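Local atomic coordinates of leucine--tRNA ligase (Agrobacterium radiobacter, PDB entry 5AH5), a protein that probably catalyses the ATP-dependent attachment of L-leucine to tRNA(Leu), yielding leucyl-tRNA(Leu), AMP and diphosphate. Residues 206-209 with 214-217; 496-501 with 507-512; 132-137 with 489-494; 59-64 with 71-76. All coordinates share one frame; numbering follows the deposited sequence.

How the contacts relate
Contacts 2, 3 and 4 form a chain of neighbours in the catalytic core, whereas contact 1 stands apart at the tRNA surface, its centre about 24 to 25 Å from each of theirs. Contacts 2 and 3, with centres about 12 Å apart, share an interface: Pro508 CA packs on Ala133 CB at 3.7 Å. Contact 2 also reaches contact 4, where Tyr500 CD2 lies 3.4 Å from Pro74 CG. Contacts 3 and 4 do not touch. The leucyl-sulfamoyl-adenosine pocket borders this group, since Ser493 of contact 3 and Tyr496 of contact 2 both touch the ligand. Contact 1 lies within the long loop that contact 3 closes.

Contact 1. Residues 206-209 with 214-217. With nucleotides of chain D.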
# COMPACT_ATOMS: atom_id res chain seq x y z
N SER B 206 -7.71 6.57 13.02
CA SER B 206 -8.45 7.40 12.05
C SER B 206 -8.48 6.85 10.60
O SER B 206 -9.25 7.36 9.78
CB SER B 206 -7.94 8.84 12.08
OG SER B 206 -6.66 8.96 11.47
N LEU B 207 -7.67 5.83 10.29
CA LEU B 207 -7.48 5.34 8.92
C LEU B 207 -8.43 4.24 8.62
O LEU B 207 -8.03 3.08 8.29
CB LEU B 207 -6.04 4.81 8.70
CG LEU B 207 -4.95 5.84 8.56
CD1 LEU B 207 -3.60 5.14 8.40
CD2 LEU B 207 -5.26 6.81 7.42
N GLU B 208 -9.71 4.62 8.61
CA GLU B 208 -10.78 3.64 8.49
C GLU B 208 -10.79 3.11 7.05
O GLU B 208 -11.31 2.03 6.80
CB GLU B 208 -12.15 4.24 8.92
CG GLU B 208 -13.06 3.19 9.59
CD GLU B 208 -12.49 2.57 10.90
OE1 GLU B 208 -11.63 3.20 11.56
OE2 GLU B 208 -12.91 1.44 11.28
N GLY B 209 -10.19 3.86 6.11
CA GLY B 209 -10.07 3.34 4.75
C GLY B 209 -8.88 2.39 4.61
O GLY B 209 -8.59 1.95 3.52
N VAL B 214 -3.46 -4.48 7.80
CA VAL B 214 -2.30 -3.58 7.58
C VAL B 214 -2.10 -2.71 8.83
O VAL B 214 -0.98 -2.58 9.37
CB VAL B 214 -2.49 -2.76 6.31
CG1 VAL B 214 -1.43 -1.68 6.19
CG2 VAL B 214 -2.44 -3.65 5.10
N ARG B 215 -3.19 -2.20 9.35
CA ARG B 215 -3.12 -1.39 10.58
C ARG B 215 -2.53 -2.09 11.80
O ARG B 215 -1.68 -1.52 12.52
CB ARG B 215 -4.49 -0.80 10.92
CG ARG B 215 -4.89 0.27 9.93
CD ARG B 215 -6.10 1.01 10.41
NE ARG B 215 -7.29 0.25 10.06
CZ ARG B 215 -8.50 0.48 10.57
NH1 ARG B 215 -8.70 1.44 11.48
NH2 ARG B 215 -9.52 -0.27 10.14
N ASN B 216 -2.99 -3.32 12.03
CA ASN B 216 -2.52 -4.15 13.11
C ASN B 216 -1.05 -4.55 12.86
O ASN B 216 -0.30 -4.61 13.76
CB ASN B 216 -3.38 -5.43 13.25
CG ASN B 216 -2.88 -6.34 14.38
OD1 ASN B 216 -2.97 -5.99 15.54
ND2 ASN B 216 -2.28 -7.45 14.03
N ILE B 217 -0.67 -4.84 11.63
CA ILE B 217 0.76 -5.13 11.35
C ILE B 217 1.66 -3.92 11.72
O ILE B 217 2.74 -4.09 12.35
CB ILE B 217 0.94 -5.59 9.90
CG1 ILE B 217 0.32 -6.99 9.72
CG2 ILE B 217 2.41 -5.71 9.53
CD1 ILE B 217 0.13 -7.38 8.27
P C D 4 -6.51 -8.78 19.02
OP1 C D 4 -7.58 -7.88 19.53
OP2 C D 4 -6.46 -10.21 19.40
O5' C D 4 -6.56 -8.87 17.43
C5' C D 4 -6.41 -7.68 16.63
C4' C D 4 -5.96 -8.03 15.23
O4' C D 4 -4.78 -8.88 15.23
C3' C D 4 -6.94 -8.82 14.40
O3' C D 4 -8.00 -8.00 13.97
C2' C D 4 -6.05 -9.29 13.27
O2' C D 4 -5.81 -8.30 12.29
C1' C D 4 -4.80 -9.69 14.06
N1 C D 4 -4.79 -11.11 14.45
C2 C D 4 -4.63 -12.06 13.44
O2 C D 4 -4.54 -11.68 12.26
N3 C D 4 -4.58 -13.38 13.77
C4 C D 4 -4.68 -13.75 15.04
N4 C D 4 -4.62 -15.06 15.32
C5 C D 4 -4.85 -12.80 16.10
C6 C D 4 -4.89 -11.51 15.76
P C D 3 -3.37 -10.77 23.56
OP1 C D 3 -4.21 -9.83 24.35
OP2 C D 3 -3.72 -12.21 23.47
O5' C D 3 -3.26 -10.20 22.09
C5' C D 3 -3.17 -8.78 21.87
C4' C D 3 -2.84 -8.48 20.43
O4' C D 3 -1.70 -9.26 19.98
C3' C D 3 -3.88 -8.84 19.39
O3' C D 3 -5.09 -8.07 19.36
C2' C D 3 -3.05 -8.71 18.13
O2' C D 3 -2.72 -7.36 17.85
C1' C D 3 -1.77 -9.43 18.57
N1 C D 3 -1.78 -10.88 18.24
C2 C D 3 -1.60 -11.25 16.90
O2 C D 3 -1.43 -10.37 16.04
N3 C D 3 -1.60 -12.57 16.58
C4 C D 3 -1.80 -13.49 17.53
C5 C D 3 -2.00 -13.14 18.89
C6 C D 3 -1.98 -11.83 19.20
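The inverse gamma turn centred on Leu207 packs against Arg215, near the start of helix 212-222. Within the turn, Glu208 N makes a weak 3.0 Å bond to Ser206 O. Leu207 O lies over one face of the Arg215 guanidinium, 3.3 Å above its plane and displaced toward the rim. That placement explains why it is no hydrogen-bond partner of NE, although Leu207 O and Arg215 NE are 3.4 Å apart. Farther back along the arginine, CD rests against Leu207 CB at 4.2 Å. Glu208 begins pointing away from the helix, but its chain bends at chi2 (61°) and brings the carboxylate back. Its OE1 forms a salt bridge with Arg215 NH1 at 3.4 Å, weak as a hydrogen bond (140° at the hydrogen), with the carboxylate and guanidinium planes nearly perpendicular (88°). Weak bonds from NE to Trp210 O and from NH1 to Leu204 O tie the same guanidinium to the connection between helices 197-202 and 212-222. Helix 212-222 also meets the bound tRNA through Asn216, the residue after Arg215, which touches two riboses and packs on a guanine base. Asn216 OD1 accepts a 2.7 Å hydrogen bond from O2' of C3 of chain D, while Asn216 ND2 lies 3.1 Å from O4' of C4 of chain D.

Contact 2. Residues 496-501 with 507-512; sequences YFLRYP and NPIDSS
Arg499 and Leu498 carry the tight half of this contact, one through a polar grip and the other through apolar packing. The arginine chain turns at chi2 (74°), which carries the guanidinium across to Pro508. There NH1 donates to Pro508 O over 2.8 Å with an N-H...O angle of 157°. The oxygen lies at the guanidinium edge, almost exactly in its plane, whereas NH1 is tilted 25° from the plane of the proline carbonyl. NH1 also bonds to Ser505 O, so main-chain oxygens from the intervening loop and from Pro508 fix one buried nitrogen. Beside this grip, Leu498 CD1 meets Ile509 CD1 at 3.9 Å, and the same isoleucine methyl lies 3.9 Å from Leu498 CB. Both side chains extend onto Leu544 of helix 533-546, which joins them to the core. The junction is looser around Asp510, whose CB comes no closer to 496-501 than 5.6 Å, to Pro501 CB, and a water bridges the backbones by donating to Leu498 O at 2.8 Å and accepting from Asp510 N at 3.1 Å. Farther out, the end of the Asn507 side chain leads away from the contact and is exposed. Asp510 OD1 accepts from Leu513 N, three residues on, the typical bond of an aspartate N-cap, here at the start of helix 511-517, which precedes strand 520-524 of the parallel catalytic sheet.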
# COMPACT_ATOMS: atom_id res chain seq x y z
N TYR B 496 7.27 10.37 -3.06
CA TYR B 496 7.10 10.56 -4.53
C TYR B 496 5.72 11.00 -4.99
O TYR B 496 5.57 11.62 -6.07
CB TYR B 496 7.46 9.27 -5.27
CG TYR B 496 6.42 8.11 -5.23
CD1 TYR B 496 6.23 7.35 -4.10
CD2 TYR B 496 5.69 7.78 -6.35
CE1 TYR B 496 5.33 6.29 -4.08
CE2 TYR B 496 4.78 6.71 -6.36
CZ TYR B 496 4.58 5.99 -5.22
OH TYR B 496 3.68 4.95 -5.20
N PHE B 497 4.72 10.53 -4.25
CA PHE B 497 3.33 10.84 -4.51
C PHE B 497 3.06 12.36 -4.35
O PHE B 497 2.08 12.88 -4.93
CB PHE B 497 2.38 9.98 -3.61
CG PHE B 497 2.79 9.96 -2.16
CD1 PHE B 497 2.37 10.93 -1.30
CD2 PHE B 497 3.67 9.03 -1.68
CE1 PHE B 497 2.79 10.94 -0.00
CE2 PHE B 497 4.12 9.04 -0.37
CZ PHE B 497 3.69 10.01 0.46
N LEU B 498 3.83 13.03 -3.48
CA LEU B 498 3.82 14.49 -3.42
C LEU B 498 4.57 15.23 -4.53
O LEU B 498 4.49 16.48 -4.60
CB LEU B 498 4.33 14.97 -2.05
CG LEU B 498 3.72 14.31 -0.85
CD1 LEU B 498 4.46 14.71 0.41
CD2 LEU B 498 2.23 14.60 -0.83
N ARG B 499 5.29 14.50 -5.40
CA ARG B 499 6.07 15.09 -6.45
C ARG B 499 5.38 15.03 -7.77
O ARG B 499 5.57 15.93 -8.63
CB ARG B 499 7.45 14.40 -6.53
CG ARG B 499 8.34 14.82 -7.69
CD ARG B 499 8.90 16.21 -7.43
NE ARG B 499 9.90 16.60 -8.44
CZ ARG B 499 10.49 17.81 -8.49
NH1 ARG B 499 10.20 18.74 -7.58
NH2 ARG B 499 11.36 18.06 -9.45
N TYR B 500 4.60 13.98 -7.98
CA TYR B 500 3.87 13.82 -9.24
C TYR B 500 3.09 15.09 -9.66
O TYR B 500 2.93 15.37 -10.87
CB TYR B 500 2.86 12.70 -9.07
CG TYR B 500 3.29 11.26 -9.22
CD1 TYR B 500 4.01 10.84 -10.35
CD2 TYR B 500 2.79 10.27 -8.35
CE1 TYR B 500 4.35 9.51 -10.52
CE2 TYR B 500 3.11 8.94 -8.53
CZ TYR B 500 3.88 8.56 -9.63
OH TYR B 500 4.22 7.25 -9.87
N PRO B 501 2.57 15.87 -8.70
CA PRO B 501 1.79 17.03 -9.21
C PRO B 501 2.59 18.08 -9.96
O PRO B 501 2.00 18.71 -10.83
CB PRO B 501 1.20 17.64 -7.95
CG PRO B 501 0.98 16.46 -7.08
CD PRO B 501 2.30 15.68 -7.27
N ASN B 507 11.34 23.55 -6.85
CA ASN B 507 10.97 23.32 -5.46
C ASN B 507 10.51 21.84 -5.32
O ASN B 507 9.95 21.30 -6.23
CB ASN B 507 9.82 24.23 -5.06
CG ASN B 507 10.16 25.70 -5.22
OD1 ASN B 507 9.48 26.42 -5.96
ND2 ASN B 507 11.24 26.14 -4.55
N PRO B 508 10.81 21.18 -4.21
CA PRO B 508 10.51 19.77 -4.16
C PRO B 508 8.99 19.53 -4.32
O PRO B 508 8.57 18.81 -5.27
CB PRO B 508 11.04 19.32 -2.80
CG PRO B 508 11.80 20.44 -2.22
CD PRO B 508 11.52 21.67 -3.01
N ILE B 509 8.21 20.26 -3.53
CA ILE B 509 6.75 20.10 -3.49
C ILE B 509 5.96 21.43 -3.71
O ILE B 509 6.21 22.42 -3.05
CB ILE B 509 6.36 19.53 -2.16
CG1 ILE B 509 6.92 18.12 -2.02
CG2 ILE B 509 4.85 19.45 -2.04
CD1 ILE B 509 6.84 17.58 -0.61
N ASP B 510 5.01 21.40 -4.63
CA ASP B 510 4.15 22.52 -4.94
C ASP B 510 2.99 22.45 -3.93
O ASP B 510 2.03 21.70 -4.13
CB ASP B 510 3.71 22.40 -6.40
CG ASP B 510 2.91 23.62 -6.86
OD1 ASP B 510 2.09 24.12 -6.08
OD2 ASP B 510 3.07 24.03 -8.01
N SER B 511 3.14 23.17 -2.82
CA SER B 511 2.17 23.19 -1.74
C SER B 511 0.75 23.46 -2.21
O SER B 511 -0.18 22.80 -1.78
CB SER B 511 2.58 24.26 -0.69
OG SER B 511 3.83 23.89 -0.11
N SER B 512 0.60 24.41 -3.12
CA SER B 512 -0.73 24.83 -3.47
C SER B 512 -1.43 23.75 -4.35
O SER B 512 -2.60 23.44 -4.10
CB SER B 512 -0.72 26.29 -4.02
OG SER B 512 -0.59 26.36 -5.43
O HOH W 1 4.18 18.79 -6.15

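Contact 3. Residues 132-137 with 489-494; sequences LAQQKL and TFVDSS
Gln134 reaches from helix 128-143 to Asp492 with its amide, and almost the whole contact depends on how that group is oriented. CG is anti to the backbone N (chi1 -170°) and the chain remains extended beyond it, carrying the amide out toward the other segment. NE2 donates to Asp492 OD1 over 2.8 Å, nearly straight at 176°. Asp492 OD1 lies close to the plane of the glutamine amide. Seen from the acceptor, however, the donor stands well above the carboxylate, 46° out of its plane. The other amide atom identifies the flip: Gln134 OE1 accepts from Trp495 NE1, and it also comes within 3.1 Å of Asp492 CA. With each end of the amide bonded to a different partner, its rotation is fixed. Asp492 itself starts out directed away from helix 128-143, but its CG lies beside its backbone N, anti to the carbonyl carbon, which returns OD1 to the glutamine. OD2 has a weak bond to Thr125 OG1. Val491 covers the amide obliquely, its CG1 methyl 3.8 Å from Gln134 NE2, and continues onto Trp415 and Ile417 of strand 415-419. Behind it, Val491 O receives both Ser494 N at 3.1 Å and Ser494 OG at 2.8 Å, so one carbonyl takes two bonds where the weakly bonded turn 489-492 ends. The segments belong to the two class I portions that flank the editing domain in sequence, and the contact joins them just behind the adenylate pocket: Ser493, next to Asp492, touches the bound leucyl-sulfamoyl-adenosine, while the Asp492 side chain is about 8 Å away.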
# COMPACT_ATOMS: atom_id res chain seq x y z
N LEU B 132 17.69 16.55 -7.16
CA LEU B 132 17.72 17.97 -6.66
C LEU B 132 16.66 18.18 -5.56
O LEU B 132 16.93 18.53 -4.36
CB LEU B 132 17.47 18.96 -7.87
CG LEU B 132 17.24 20.45 -7.52
CD1 LEU B 132 18.36 21.02 -6.64
CD2 LEU B 132 17.11 21.28 -8.78
N ALA B 133 15.43 17.80 -5.91
CA ALA B 133 14.36 17.86 -4.91
C ALA B 133 14.63 17.10 -3.65
O ALA B 133 14.47 17.62 -2.54
CB ALA B 133 13.06 17.42 -5.55
N GLN B 134 15.13 15.87 -3.77
CA GLN B 134 15.32 15.09 -2.56
C GLN B 134 16.45 15.59 -1.72
O GLN B 134 16.41 15.53 -0.49
CB GLN B 134 15.56 13.63 -2.95
CG GLN B 134 15.55 12.66 -1.79
CD GLN B 134 15.16 11.24 -2.24
OE1 GLN B 134 14.01 11.01 -2.63
NE2 GLN B 134 16.11 10.33 -2.24
N GLN B 135 17.50 16.12 -2.39
CA GLN B 135 18.65 16.67 -1.67
C GLN B 135 18.22 17.90 -0.91
O GLN B 135 18.60 18.06 0.25
CB GLN B 135 19.82 16.91 -2.61
CG GLN B 135 20.45 15.59 -3.08
CD GLN B 135 21.56 15.76 -4.12
OE1 GLN B 135 21.66 16.76 -4.84
NE2 GLN B 135 22.40 14.75 -4.20
N LYS B 136 17.35 18.70 -1.50
CA LYS B 136 16.79 19.84 -0.74
C LYS B 136 16.02 19.42 0.42
O LYS B 136 16.19 19.98 1.54
CB LYS B 136 15.92 20.74 -1.58
CG LYS B 136 16.67 21.45 -2.67
CD LYS B 136 15.70 22.37 -3.39
CE LYS B 136 16.35 23.04 -4.56
NZ LYS B 136 15.60 24.28 -4.90
N LEU B 137 15.16 18.42 0.22
CA LEU B 137 14.39 17.89 1.35
C LEU B 137 15.32 17.32 2.42
O LEU B 137 15.12 17.53 3.60
CB LEU B 137 13.40 16.82 0.91
CG LEU B 137 12.12 17.24 0.17
CD1 LEU B 137 11.25 15.99 0.10
CD2 LEU B 137 11.40 18.35 0.90
N THR B 489 16.59 3.48 -1.29
CA THR B 489 15.40 3.54 -2.17
C THR B 489 14.08 3.93 -1.45
O THR B 489 13.26 4.64 -2.02
CB THR B 489 15.20 2.23 -2.95
OG1 THR B 489 14.07 2.36 -3.81
CG2 THR B 489 15.00 1.00 -2.06
N PHE B 490 13.93 3.57 -0.18
CA PHE B 490 12.72 3.94 0.54
C PHE B 490 12.64 5.40 0.96
O PHE B 490 11.53 5.91 1.29
CB PHE B 490 12.44 2.99 1.70
CG PHE B 490 12.08 1.61 1.24
CD1 PHE B 490 10.78 1.35 0.76
CD2 PHE B 490 13.00 0.57 1.29
CE1 PHE B 490 10.42 0.08 0.39
CE2 PHE B 490 12.66 -0.70 0.86
CZ PHE B 490 11.36 -0.94 0.39
N VAL B 491 13.75 6.12 0.83
CA VAL B 491 13.70 7.59 0.96
C VAL B 491 13.01 8.11 -0.28
O VAL B 491 12.09 8.85 -0.14
CB VAL B 491 15.11 8.29 1.16
CG1 VAL B 491 14.96 9.81 1.30
CG2 VAL B 491 15.74 7.76 2.44
N ASP B 492 13.41 7.67 -1.48
CA ASP B 492 12.81 8.16 -2.70
C ASP B 492 11.26 7.97 -2.65
O ASP B 492 10.47 8.86 -2.95
CB ASP B 492 13.28 7.40 -3.91
CG ASP B 492 14.86 7.34 -4.09
OD1 ASP B 492 15.66 7.70 -3.19
OD2 ASP B 492 15.24 6.84 -5.15
N SER B 493 10.86 6.76 -2.31
CA SER B 493 9.49 6.37 -2.41
C SER B 493 8.68 6.83 -1.21
O SER B 493 7.51 6.58 -1.20
CB SER B 493 9.42 4.84 -2.64
OG SER B 493 10.02 4.10 -1.60
N SER B 494 9.28 7.49 -0.20
CA SER B 494 8.54 7.95 0.92
C SER B 494 7.69 9.21 0.67
O SER B 494 6.85 9.53 1.50
CB SER B 494 9.45 8.17 2.13
OG SER B 494 10.29 9.30 1.94

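Contact 4. Residues 59-64 with 71-76; sequences TLARMQ and VLHPMG
His73 NE2 is bonded to Glu37 OE2 and His73 ND1 weakly to Gly116 O, so both ring nitrogens are engaged while Ala61 covers a face of the imidazole. The methyl of Ala61 makes a CH-pi contact, with CB 4.0 Å from the ring centroid and 26° off the normal. It stands toward the rim of the ring, which is why His73 ND1, at 3.7 Å, is the ring atom nearest Ala61 CB. The histidine CG is anti to the backbone N (chi1 -172°), an arrangement that brings the ring beside the helix. Val71 divides its two branches between residues one helical turn apart: CG1 packs on Ala61 CB at 4.1 Å, and CG2 on Gln64 CB at 3.7 Å. Only the root of Gln64 takes part, since its chain bends away and OE1 bonds to Arg67 NH1. These contacts seat helix 48-66 on strand 70-72 within the beta-alpha-beta unit that starts with strand 32-37. Chemically, the segments meet through van der Waals and CH-pi contacts alone, and the rotation of the imidazole is probably set by its bonds to Glu37 and Gly116 O, with Tyr117 packed on the ring.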
# COMPACT_ATOMS: atom_id res chain seq x y z
N THR B 59 -9.27 1.20 -14.42
CA THR B 59 -10.69 1.01 -14.40
C THR B 59 -11.35 2.06 -13.53
O THR B 59 -12.29 2.73 -13.97
CB THR B 59 -11.03 -0.46 -14.00
OG1 THR B 59 -10.63 -1.30 -15.10
CG2 THR B 59 -12.54 -0.62 -13.78
N LEU B 60 -10.88 2.22 -12.29
CA LEU B 60 -11.42 3.21 -11.45
C LEU B 60 -11.27 4.61 -12.09
O LEU B 60 -12.22 5.39 -12.17
CB LEU B 60 -10.70 3.15 -10.11
CG LEU B 60 -11.12 4.22 -9.12
CD1 LEU B 60 -12.63 4.17 -8.86
CD2 LEU B 60 -10.37 3.99 -7.85
N ALA B 61 -10.06 4.93 -12.57
CA ALA B 61 -9.81 6.26 -13.07
C ALA B 61 -10.74 6.59 -14.25
O ALA B 61 -11.28 7.66 -14.30
CB ALA B 61 -8.35 6.42 -13.51
N ARG B 62 -10.89 5.68 -15.20
CA ARG B 62 -11.73 5.90 -16.34
C ARG B 62 -13.20 6.17 -15.94
O ARG B 62 -13.85 7.01 -16.52
CB ARG B 62 -11.70 4.67 -17.25
CG ARG B 62 -10.44 4.60 -18.10
CD ARG B 62 -10.42 3.31 -18.87
NE ARG B 62 -9.23 3.16 -19.68
CZ ARG B 62 -9.08 3.53 -20.94
NH1 ARG B 62 -10.03 4.13 -21.63
NH2 ARG B 62 -7.92 3.28 -21.54
N MET B 63 -13.67 5.48 -14.91
CA MET B 63 -15.00 5.70 -14.44
C MET B 63 -15.07 7.09 -13.81
O MET B 63 -16.04 7.80 -14.03
CB MET B 63 -15.44 4.66 -13.39
CG MET B 63 -16.94 4.78 -13.21
SD MET B 63 -17.53 3.72 -11.95
CE MET B 63 -17.01 4.29 -10.35
N GLN B 64 -14.08 7.44 -12.99
CA GLN B 64 -14.15 8.70 -12.26
C GLN B 64 -14.03 9.85 -13.22
O GLN B 64 -14.71 10.84 -13.06
CB GLN B 64 -13.13 8.82 -11.15
CG GLN B 64 -13.23 7.80 -10.07
CD GLN B 64 -14.51 7.96 -9.26
OE1 GLN B 64 -15.59 7.74 -9.79
NE2 GLN B 64 -14.39 8.29 -8.01
N VAL B 71 -9.26 14.05 -12.44
CA VAL B 71 -8.56 12.87 -11.90
C VAL B 71 -7.02 13.00 -12.21
O VAL B 71 -6.65 13.21 -13.35
CB VAL B 71 -9.13 11.60 -12.60
CG1 VAL B 71 -8.29 10.37 -12.24
CG2 VAL B 71 -10.62 11.36 -12.19
N LEU B 72 -6.19 12.91 -11.19
CA LEU B 72 -4.77 12.67 -11.35
C LEU B 72 -4.54 11.15 -11.23
O LEU B 72 -4.73 10.60 -10.18
CB LEU B 72 -3.98 13.41 -10.28
CG LEU B 72 -2.43 13.18 -10.32
CD1 LEU B 72 -1.91 13.32 -11.70
CD2 LEU B 72 -1.68 14.12 -9.38
N HIS B 73 -4.19 10.49 -12.32
CA HIS B 73 -3.76 9.12 -12.30
C HIS B 73 -2.33 9.03 -12.94
O HIS B 73 -2.21 8.90 -14.12
CB HIS B 73 -4.67 8.33 -13.15
CG HIS B 73 -4.46 6.86 -13.07
ND1 HIS B 73 -4.72 6.04 -14.15
CD2 HIS B 73 -4.13 6.04 -12.05
CE1 HIS B 73 -4.47 4.79 -13.84
NE2 HIS B 73 -4.12 4.76 -12.56
N PRO B 74 -1.29 9.02 -12.14
CA PRO B 74 0.06 9.22 -12.69
C PRO B 74 0.86 7.96 -12.54
O PRO B 74 0.49 7.08 -11.79
CB PRO B 74 0.61 10.26 -11.71
CG PRO B 74 0.11 9.80 -10.39
CD PRO B 74 -1.29 9.23 -10.66
N MET B 75 2.02 7.91 -13.18
CA MET B 75 2.90 6.75 -13.13
C MET B 75 4.36 7.26 -13.31
O MET B 75 4.66 8.25 -13.99
CB MET B 75 2.56 5.71 -14.22
CG MET B 75 3.53 4.48 -14.31
SD MET B 75 3.73 3.63 -12.76
CE MET B 75 2.01 3.09 -12.47
N GLY B 76 5.24 6.58 -12.65
CA GLY B 76 6.65 6.93 -12.70
C GLY B 76 7.40 5.72 -12.17
O GLY B 76 6.83 4.62 -12.05